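Local coordinates for putative uncharacterized protein PH1404 (Pyrococcus horikoshii, PDB 3AF6), which probably terminates transcription by cutting nascent RNA with a nuclease site that uses two zinc ions, at residues Ile153-Ile156 with Arg157-Gln161; Lys165-Arg168 with Lys169-Gln173; Tyr267-Tyr271 with Asn272-Gly276. All coordinates share one frame; numbering follows the deposited sequence.

Interaction 1: Ile153-Ile156 with Arg157-Gln161; sequences IYSI and RQILQ
The phenol ring of Tyr154 and the side-chain amide of Gln158 lie side by side one helical turn apart, pointing the same way. Their planes are 54° apart, so they do not stack. Both side chains leave the helix with CG anti to the backbone N (chi1 168° and -176°), which puts them on one flank. A third flat group, the guanidinium of Arg157, is carried off by a chain bent at chi2 and chi3, and its NH2 forms a salt bridge with Glu114 of strand 110-115. Beneath these groups the backbone is regular: Arg157 N bonds to Ile153 O at 3.0 Å, Gln158 N to Tyr154 O, Ile159 N to Ser155 O, and Leu160 N to Ile156 O at 2.8 Å. On another flank Ser155 OG sits 4.1 Å from Ile159 CD1, while Ile156 CG2 meets Leu160 CD2 at 4.2 Å, a light apolar contact. Ile156, Ile159 and Leu160 face the metallo-beta-lactamase part of the chain, with Ile156 and Leu160 on Arg285 of helix 282-301 and all three on Ile317 of helix 310-319. Arg157 thus ties helix 151-161 to strand 110-115, while the apolar branches of the same helix pack on helices 282-301 and 310-319.

Interaction 2: Lys165-Arg168 with Lys169-Gln173; sequences KDRR and KFLRQ
Phe170 N donates to Asp166 O at 2.8 Å with an N-H...O angle of 172°, a straight backbone bond. Leu171 N to Arg167 O, at 2.9 Å, is the next bond of the same helical series. The Arg167 side chain, bent at chi2 and chi3, brings its guanidinium back beside the apolar side chains of the following turn. Phe170 CD2 lies over one face of that group, although the ring and guanidinium planes are 62° apart and therefore not stacked. Leu171 approaches the same guanidinium obliquely, CD2 3.7 Å from NH2, and its CD1 is 3.9 Å from Arg167 CG farther back along the chain. The charge of Arg167 finds weak hydrogen bonds from NH1 to the carbonyls of Lys318 and Thr320. Arg168 and Arg172 also run side by side, but their modelled closeness is doubtful. Arg172 has a salt bridge from NH1 to Glu36, which would probably offset its charge. Chemically, the contact combines two characters in one place: apolar groups, Phe170 and Leu171, that pack on Ile321, and the Arg167 guanidinium tilted beside them, its charge turned to backbone carbonyls.

Interaction 3: Tyr267-Tyr271 with Asn272-Gly276; sequences YLFRY and NLFDG
A Schellman motif closes helix 267-270, made by the residues from Leu268 to Leu273. Its longer bond in sequence runs from Leu273 N back to Leu268 O at 2.8 Å. Inside this loop Asn272 N donates to Phe269 O at 2.9 Å, but the donor stands 69° out of the carbonyl plane and so does not use a lone pair. Tyr271 is the first residue to leave helical angles, and Asn272, the C-prime residue, takes the positive phi (53°) that turns the chain out of the helix; asparagine adopts this conformation more readily than most residues. The apolar contact expected of the motif is present too: Leu268 and Leu273 cross at about a right angle, their CD1 atoms 3.9 Å apart. Leu273 CG also rests 3.8 Å from Tyr271 CB.

In the fold, this turn lies on the connection between the neighbouring parallel strands 251-253 and 278-280 of the metallo-beta-lactamase domain, a beta-alpha-beta crossover that also carries the zinc ligands His256, His258, Asp260 and His261, although the contact itself is away from the metal site. Leu268 and Phe274 both pack on Ile252 of strand 251-253, and Leu268 CG reaches Phe274 CB at 4.3 Å.

The two phenylalanines lie side by side and point the same way. Phe269, with CG anti to its carbonyl carbon (chi1 -68°), directs CZ to 4.0 Å from Phe274 CD2; its ring also meets the Phe274 carbonyl oxygen obliquely. Beyond, the Phe269 ring meets His319, while the Phe274 ring receives Gly276 N over its centre, on one face, where the chain turns toward strand 278-280.

How the interactions relate
Along the chain the three contacts come in series: interactions 1 and 2 on the successive helices 151-161 and 164-178 of the KH region, interaction 3 in the metallo-beta-lactamase domain. Centres are 16 Å apart for interactions 1 and 2, and again for 2 and 3; interactions 1 and 3 are 21 Å apart, with nearest atoms about 12 Å. Interaction 2 is the middle member, touching the first through Leu160 CG and Arg167 CD (4.3 Å) and the third through Phe170 CE1 and Gly276 O (3.7 Å). All three meet helix 310-319, so this helix is a shared packing surface where KH part and nuclease domain join.

Interaction 1: Ile153-Ile156 with Arg157-Gln161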
loop_
_atom_site.group_PDB
_atom_site.type_symbol
_atom_site.label_atom_id
_atom_site.label_comp_id
_atom_site.label_asym_id
_atom_site.label_seq_id
_atom_site.Cartn_x
_atom_site.Cartn_y
_atom_site.Cartn_z
ATOM N N ILE A 153 13.142 -1.562 -3.080
ATOM C CA ILE A 153 13.375 -0.126 -2.962
ATOM C C ILE A 153 14.528 0.314 -3.854
ATOM O O ILE A 153 14.477 1.376 -4.479
ATOM C CB ILE A 153 13.675 0.262 -1.499
ATOM C CG1 ILE A 153 12.391 0.131 -0.669
ATOM C CG2 ILE A 153 14.255 1.666 -1.439
ATOM C CD1 ILE A 153 12.598 0.176 0.817
ATOM N N TYR A 154 15.564 -0.513 -3.908
ATOM C CA TYR A 154 16.729 -0.224 -4.724
ATOM C C TYR A 154 16.322 -0.207 -6.187
ATOM O O TYR A 154 16.725 0.680 -6.946
ATOM C CB TYR A 154 17.810 -1.284 -4.473
ATOM C CG TYR A 154 18.965 -1.285 -5.457
ATOM C CD1 TYR A 154 18.936 -2.094 -6.600
ATOM C CD2 TYR A 154 20.102 -0.503 -5.230
ATOM C CE1 TYR A 154 20.013 -2.128 -7.490
ATOM C CE2 TYR A 154 21.183 -0.527 -6.112
ATOM C CZ TYR A 154 21.136 -1.342 -7.239
ATOM O OH TYR A 154 22.209 -1.372 -8.108
ATOM N N SER A 155 15.511 -1.183 -6.580
ATOM C CA SER A 155 15.060 -1.261 -7.960
ATOM C C SER A 155 14.249 -0.033 -8.364
ATOM O O SER A 155 14.484 0.555 -9.417
ATOM C CB SER A 155 14.226 -2.515 -8.176
ATOM O OG SER A 155 13.911 -2.643 -9.548
ATOM N N ILE A 156 13.293 0.353 -7.530
ATOM C CA ILE A 156 12.474 1.518 -7.822
ATOM C C ILE A 156 13.378 2.739 -7.993
ATOM O O ILE A 156 13.280 3.473 -8.978
ATOM C CB ILE A 156 11.464 1.772 -6.682
ATOM C CG1 ILE A 156 10.479 0.606 -6.599
ATOM C CG2 ILE A 156 10.735 3.078 -6.908
ATOM C CD1 ILE A 156 9.477 0.722 -5.480
ATOM N N ARG A 157 14.270 2.942 -7.029
ATOM C CA ARG A 157 15.192 4.072 -7.068
ATOM C C ARG A 157 15.983 4.050 -8.371
ATOM O O ARG A 157 16.219 5.082 -8.989
ATOM C CB ARG A 157 16.137 4.007 -5.864
ATOM C CG ARG A 157 16.970 5.262 -5.658
ATOM C CD ARG A 157 17.078 5.616 -4.171
ATOM N NE ARG A 157 17.758 4.582 -3.393
ATOM C CZ ARG A 157 17.852 4.587 -2.066
ATOM N NH1 ARG A 157 17.306 5.573 -1.364
ATOM N NH2 ARG A 157 18.493 3.607 -1.437
ATOM N N GLN A 158 16.377 2.851 -8.785
ATOM C CA GLN A 158 17.134 2.653 -10.016
ATOM C C GLN A 158 16.312 3.101 -11.223
ATOM O O GLN A 158 16.807 3.810 -12.098
ATOM C CB GLN A 158 17.495 1.168 -10.160
ATOM C CG GLN A 158 18.367 0.828 -11.363
ATOM C CD GLN A 158 19.823 1.218 -11.165
ATOM O OE1 GLN A 158 20.147 2.389 -10.953
ATOM N NE2 GLN A 158 20.711 0.229 -11.233
ATOM N N ILE A 159 15.051 2.680 -11.256
ATOM C CA ILE A 159 14.145 3.014 -12.353
ATOM C C ILE A 159 13.849 4.503 -12.422
ATOM O O ILE A 159 13.799 5.085 -13.505
ATOM C CB ILE A 159 12.819 2.237 -12.220
ATOM C CG1 ILE A 159 13.091 0.740 -12.358
ATOM C CG2 ILE A 159 11.833 2.698 -13.275
ATOM C CD1 ILE A 159 11.916 -0.126 -12.045
ATOM N N LEU A 160 13.662 5.121 -11.263
ATOM C CA LEU A 160 13.370 6.546 -11.205
ATOM C C LEU A 160 14.528 7.436 -11.646
ATOM O O LEU A 160 14.306 8.448 -12.310
ATOM C CB LEU A 160 12.927 6.932 -9.791
ATOM C CG LEU A 160 11.420 7.095 -9.559
ATOM C CD1 LEU A 160 10.651 5.971 -10.225
ATOM C CD2 LEU A 160 11.151 7.131 -8.066
ATOM N N GLN A 161 15.757 7.067 -11.289
ATOM C CA GLN A 161 16.911 7.876 -11.666
ATOM C C GLN A 161 17.384 7.630 -13.097
ATOM O O GLN A 161 17.907 8.537 -13.744
ATOM C CB GLN A 161 18.072 7.662 -10.684
ATOM C CG GLN A 161 18.526 6.217 -10.517
ATOM C CD GLN A 161 19.772 6.076 -9.633
ATOM O OE1 GLN A 161 20.156 4.962 -9.248
ATOM N NE2 GLN A 161 20.412 7.204 -9.316
#

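Interaction 2: Lys165-Arg168 with Lys169-Gln173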
loop_
_atom_site.group_PDB
_atom_site.type_symbol
_atom_site.label_atom_id
_atom_site.label_comp_id
_atom_site.label_asym_id
_atom_site.label_seq_id
_atom_site.Cartn_x
_atom_site.Cartn_y
_atom_site.Cartn_z
ATOM N N LYS A 165 14.220 11.426 -17.632
ATOM C CA LYS A 165 13.624 12.035 -18.815
ATOM C C LYS A 165 12.105 11.887 -18.816
ATOM O O LYS A 165 11.379 12.872 -18.669
ATOM C CB LYS A 165 14.202 11.411 -20.090
ATOM C CG LYS A 165 15.245 12.269 -20.792
ATOM C CD LYS A 165 16.439 12.548 -19.889
ATOM C CE LYS A 165 17.439 13.476 -20.565
ATOM N NZ LYS A 165 18.631 13.718 -19.705
ATOM N N ASP A 166 11.630 10.654 -18.976
ATOM C CA ASP A 166 10.198 10.384 -18.995
ATOM C C ASP A 166 9.453 10.976 -17.801
ATOM O O ASP A 166 8.517 11.754 -17.973
ATOM C CB ASP A 166 9.932 8.877 -19.048
ATOM C CG ASP A 166 10.370 8.249 -20.358
ATOM O OD1 ASP A 166 10.264 8.920 -21.407
ATOM O OD2 ASP A 166 10.804 7.076 -20.336
ATOM N N ARG A 167 9.869 10.612 -16.592
ATOM C CA ARG A 167 9.205 11.106 -15.395
ATOM C C ARG A 167 8.932 12.603 -15.434
ATOM O O ARG A 167 7.887 13.059 -14.975
ATOM C CB ARG A 167 10.011 10.755 -14.145
ATOM C CG ARG A 167 9.392 11.291 -12.858
ATOM C CD ARG A 167 9.544 10.302 -11.712
ATOM N NE ARG A 167 8.390 9.415 -11.585
ATOM C CZ ARG A 167 7.270 9.724 -10.938
ATOM N NH1 ARG A 167 6.277 8.848 -10.884
ATOM N NH2 ARG A 167 7.143 10.896 -10.329
ATOM N N ARG A 168 9.868 13.363 -15.986
ATOM C CA ARG A 168 9.718 14.809 -16.091
ATOM C C ARG A 168 8.582 15.117 -17.068
ATOM O O ARG A 168 7.721 15.958 -16.808
ATOM C CB ARG A 168 11.023 15.417 -16.604
ATOM C CG ARG A 168 11.125 16.935 -16.512
ATOM C CD ARG A 168 12.324 17.430 -17.327
ATOM N NE ARG A 168 13.479 16.537 -17.202
ATOM C CZ ARG A 168 14.525 16.533 -18.029
ATOM N NH1 ARG A 168 14.572 17.384 -19.050
ATOM N NH2 ARG A 168 15.517 15.665 -17.844
ATOM N N LYS A 169 8.591 14.422 -18.198
ATOM C CA LYS A 169 7.570 14.614 -19.213
ATOM C C LYS A 169 6.209 14.295 -18.616
ATOM O O LYS A 169 5.269 15.079 -18.725
ATOM C CB LYS A 169 7.850 13.699 -20.410
ATOM C CG LYS A 169 6.801 13.751 -21.508
ATOM C CD LYS A 169 7.217 12.908 -22.701
ATOM C CE LYS A 169 6.235 13.058 -23.861
ATOM N NZ LYS A 169 6.710 12.377 -25.100
ATOM N N PHE A 170 6.132 13.133 -17.973
ATOM C CA PHE A 170 4.920 12.636 -17.336
ATOM C C PHE A 170 4.341 13.595 -16.309
ATOM O O PHE A 170 3.139 13.839 -16.288
ATOM C CB PHE A 170 5.219 11.294 -16.667
ATOM C CG PHE A 170 4.197 10.873 -15.652
ATOM C CD1 PHE A 170 2.947 10.420 -16.050
ATOM C CD2 PHE A 170 4.488 10.939 -14.290
ATOM C CE1 PHE A 170 1.995 10.037 -15.107
ATOM C CE2 PHE A 170 3.547 10.560 -13.337
ATOM C CZ PHE A 170 2.295 10.106 -13.747
ATOM N N LEU A 171 5.194 14.129 -15.445
ATOM C CA LEU A 171 4.727 15.043 -14.421
ATOM C C LEU A 171 4.205 16.348 -15.004
ATOM O O LEU A 171 3.195 16.874 -14.537
ATOM C CB LEU A 171 5.838 15.309 -13.405
ATOM C CG LEU A 171 6.247 14.074 -12.586
ATOM C CD1 LEU A 171 7.417 14.414 -11.682
ATOM C CD2 LEU A 171 5.064 13.576 -11.762
ATOM N N ARG A 172 4.870 16.876 -16.028
ATOM C CA ARG A 172 4.395 18.119 -16.626
ATOM C C ARG A 172 3.005 17.917 -17.219
ATOM O O ARG A 172 2.144 18.788 -17.096
ATOM C CB ARG A 172 5.365 18.634 -17.702
ATOM C CG ARG A 172 6.308 19.738 -17.198
ATOM C CD ARG A 172 7.032 20.473 -18.333
ATOM N NE ARG A 172 8.182 19.738 -18.864
ATOM C CZ ARG A 172 9.334 19.566 -18.219
ATOM N NH1 ARG A 172 9.509 20.074 -17.003
ATOM N NH2 ARG A 172 10.320 18.888 -18.792
ATOM N N GLN A 173 2.783 16.767 -17.855
ATOM C CA GLN A 173 1.481 16.464 -18.441
ATOM C C GLN A 173 0.410 16.410 -17.355
ATOM O O GLN A 173 -0.577 17.145 -17.417
ATOM C CB GLN A 173 1.531 15.134 -19.191
ATOM C CG GLN A 173 2.265 15.195 -20.523
ATOM C CD GLN A 173 2.507 13.814 -21.121
ATOM O OE1 GLN A 173 2.837 13.680 -22.305
ATOM N NE2 GLN A 173 2.354 12.779 -20.297
#

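Interaction 3: Tyr267-Tyr271 with Asn272-Gly276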
loop_
_atom_site.group_PDB
_atom_site.type_symbol
_atom_site.label_atom_id
_atom_site.label_comp_id
_atom_site.label_asym_id
_atom_site.label_seq_id
_atom_site.Cartn_x
_atom_site.Cartn_y
_atom_site.Cartn_z
ATOM N N TYR A 267 -2.028 -4.433 -15.409
ATOM C CA TYR A 267 -2.718 -4.972 -16.577
ATOM C C TYR A 267 -3.107 -3.819 -17.494
ATOM O O TYR A 267 -3.119 -3.941 -18.722
ATOM C CB TYR A 267 -3.992 -5.684 -16.136
ATOM C CG TYR A 267 -4.741 -6.396 -17.236
ATOM C CD1 TYR A 267 -4.416 -7.709 -17.583
ATOM C CD2 TYR A 267 -5.812 -5.786 -17.891
ATOM C CE1 TYR A 267 -5.141 -8.401 -18.542
ATOM C CE2 TYR A 267 -6.545 -6.471 -18.854
ATOM C CZ TYR A 267 -6.203 -7.779 -19.169
ATOM O OH TYR A 267 -6.914 -8.477 -20.115
ATOM N N LEU A 268 -3.430 -2.694 -16.868
ATOM C CA LEU A 268 -3.851 -1.498 -17.576
ATOM C C LEU A 268 -2.813 -0.965 -18.547
ATOM O O LEU A 268 -3.165 -0.454 -19.611
ATOM C CB LEU A 268 -4.222 -0.421 -16.561
ATOM C CG LEU A 268 -5.682 0.029 -16.477
ATOM C CD1 LEU A 268 -6.643 -1.086 -16.897
ATOM C CD2 LEU A 268 -5.949 0.500 -15.047
ATOM N N PHE A 269 -1.542 -1.080 -18.179
ATOM C CA PHE A 269 -0.451 -0.597 -19.016
ATOM C C PHE A 269 -0.098 -1.622 -20.093
ATOM O O PHE A 269 0.264 -1.265 -21.212
ATOM C CB PHE A 269 0.770 -0.286 -18.142
ATOM C CG PHE A 269 0.578 0.899 -17.231
ATOM C CD1 PHE A 269 0.626 2.191 -17.731
ATOM C CD2 PHE A 269 0.328 0.720 -15.877
ATOM C CE1 PHE A 269 0.426 3.303 -16.894
ATOM C CE2 PHE A 269 0.128 1.826 -15.032
ATOM C CZ PHE A 269 0.179 3.118 -15.548
ATOM N N ARG A 270 -0.207 -2.901 -19.750
ATOM C CA ARG A 270 0.080 -3.968 -20.698
ATOM C C ARG A 270 -0.694 -3.724 -21.991
ATOM O O ARG A 270 -0.183 -3.969 -23.075
ATOM C CB ARG A 270 -0.321 -5.323 -20.109
ATOM C CG ARG A 270 -0.188 -6.495 -21.080
ATOM C CD ARG A 270 -0.902 -7.725 -20.548
ATOM N NE ARG A 270 -0.876 -8.838 -21.493
ATOM C CZ ARG A 270 -1.674 -9.901 -21.414
ATOM N NH1 ARG A 270 -2.565 -9.998 -20.433
ATOM N NH2 ARG A 270 -1.593 -10.869 -22.320
ATOM N N TYR A 271 -1.926 -3.230 -21.859
ATOM C CA TYR A 271 -2.786 -2.944 -23.006
ATOM C C TYR A 271 -2.913 -1.463 -23.367
ATOM O O TYR A 271 -3.765 -1.093 -24.164
ATOM C CB TYR A 271 -4.181 -3.514 -22.768
ATOM C CG TYR A 271 -4.248 -5.024 -22.830
ATOM C CD1 TYR A 271 -4.011 -5.710 -24.027
ATOM C CD2 TYR A 271 -4.561 -5.767 -21.700
ATOM C CE1 TYR A 271 -4.089 -7.102 -24.091
ATOM C CE2 TYR A 271 -4.642 -7.151 -21.749
ATOM C CZ TYR A 271 -4.409 -7.817 -22.943
ATOM O OH TYR A 271 -4.520 -9.190 -22.970
ATOM N N ASN A 272 -2.061 -0.619 -22.802
ATOM C CA ASN A 272 -2.120 0.813 -23.083
ATOM C C ASN A 272 -3.501 1.428 -22.852
ATOM O O ASN A 272 -3.962 2.253 -23.644
ATOM C CB ASN A 272 -1.696 1.092 -24.518
ATOM C CG ASN A 272 -0.205 1.065 -24.688
ATOM O OD1 ASN A 272 0.434 0.035 -24.472
ATOM N ND2 ASN A 272 0.370 2.204 -25.071
ATOM N N LEU A 273 -4.153 1.040 -21.765
ATOM C CA LEU A 273 -5.470 1.567 -21.471
ATOM C C LEU A 273 -5.410 2.815 -20.609
ATOM O O LEU A 273 -6.436 3.448 -20.372
ATOM C CB LEU A 273 -6.318 0.506 -20.762
ATOM C CG LEU A 273 -6.565 -0.789 -21.543
ATOM C CD1 LEU A 273 -7.386 -1.750 -20.692
ATOM C CD2 LEU A 273 -7.280 -0.477 -22.853
ATOM N N PHE A 274 -4.216 3.192 -20.164
ATOM C CA PHE A 274 -4.098 4.343 -19.286
ATOM C C PHE A 274 -2.653 4.769 -19.075
ATOM O O PHE A 274 -1.746 3.934 -19.034
ATOM C CB PHE A 274 -4.721 3.965 -17.942
ATOM C CG PHE A 274 -4.442 4.929 -16.821
ATOM C CD1 PHE A 274 -5.108 6.150 -16.744
ATOM C CD2 PHE A 274 -3.571 4.576 -15.791
ATOM C CE1 PHE A 274 -4.918 7.004 -15.650
ATOM C CE2 PHE A 274 -3.370 5.419 -14.693
ATOM C CZ PHE A 274 -4.046 6.634 -14.621
ATOM N N ASP A 275 -2.425 6.074 -18.976
ATOM C CA ASP A 275 -1.086 6.552 -18.686
ATOM C C ASP A 275 -1.150 7.855 -17.898
ATOM O O ASP A 275 -0.414 8.802 -18.149
ATOM C CB ASP A 275 -0.237 6.695 -19.957
ATOM C CG ASP A 275 -0.556 7.928 -20.746
ATOM O OD1 ASP A 275 0.381 8.458 -21.382
ATOM O OD2 ASP A 275 -1.728 8.360 -20.744
ATOM N N GLY A 276 -2.063 7.876 -16.933
ATOM C CA GLY A 276 -2.226 9.028 -16.067
ATOM C C GLY A 276 -1.537 8.708 -14.753
ATOM O O GLY A 276 -0.815 7.712 -14.665
#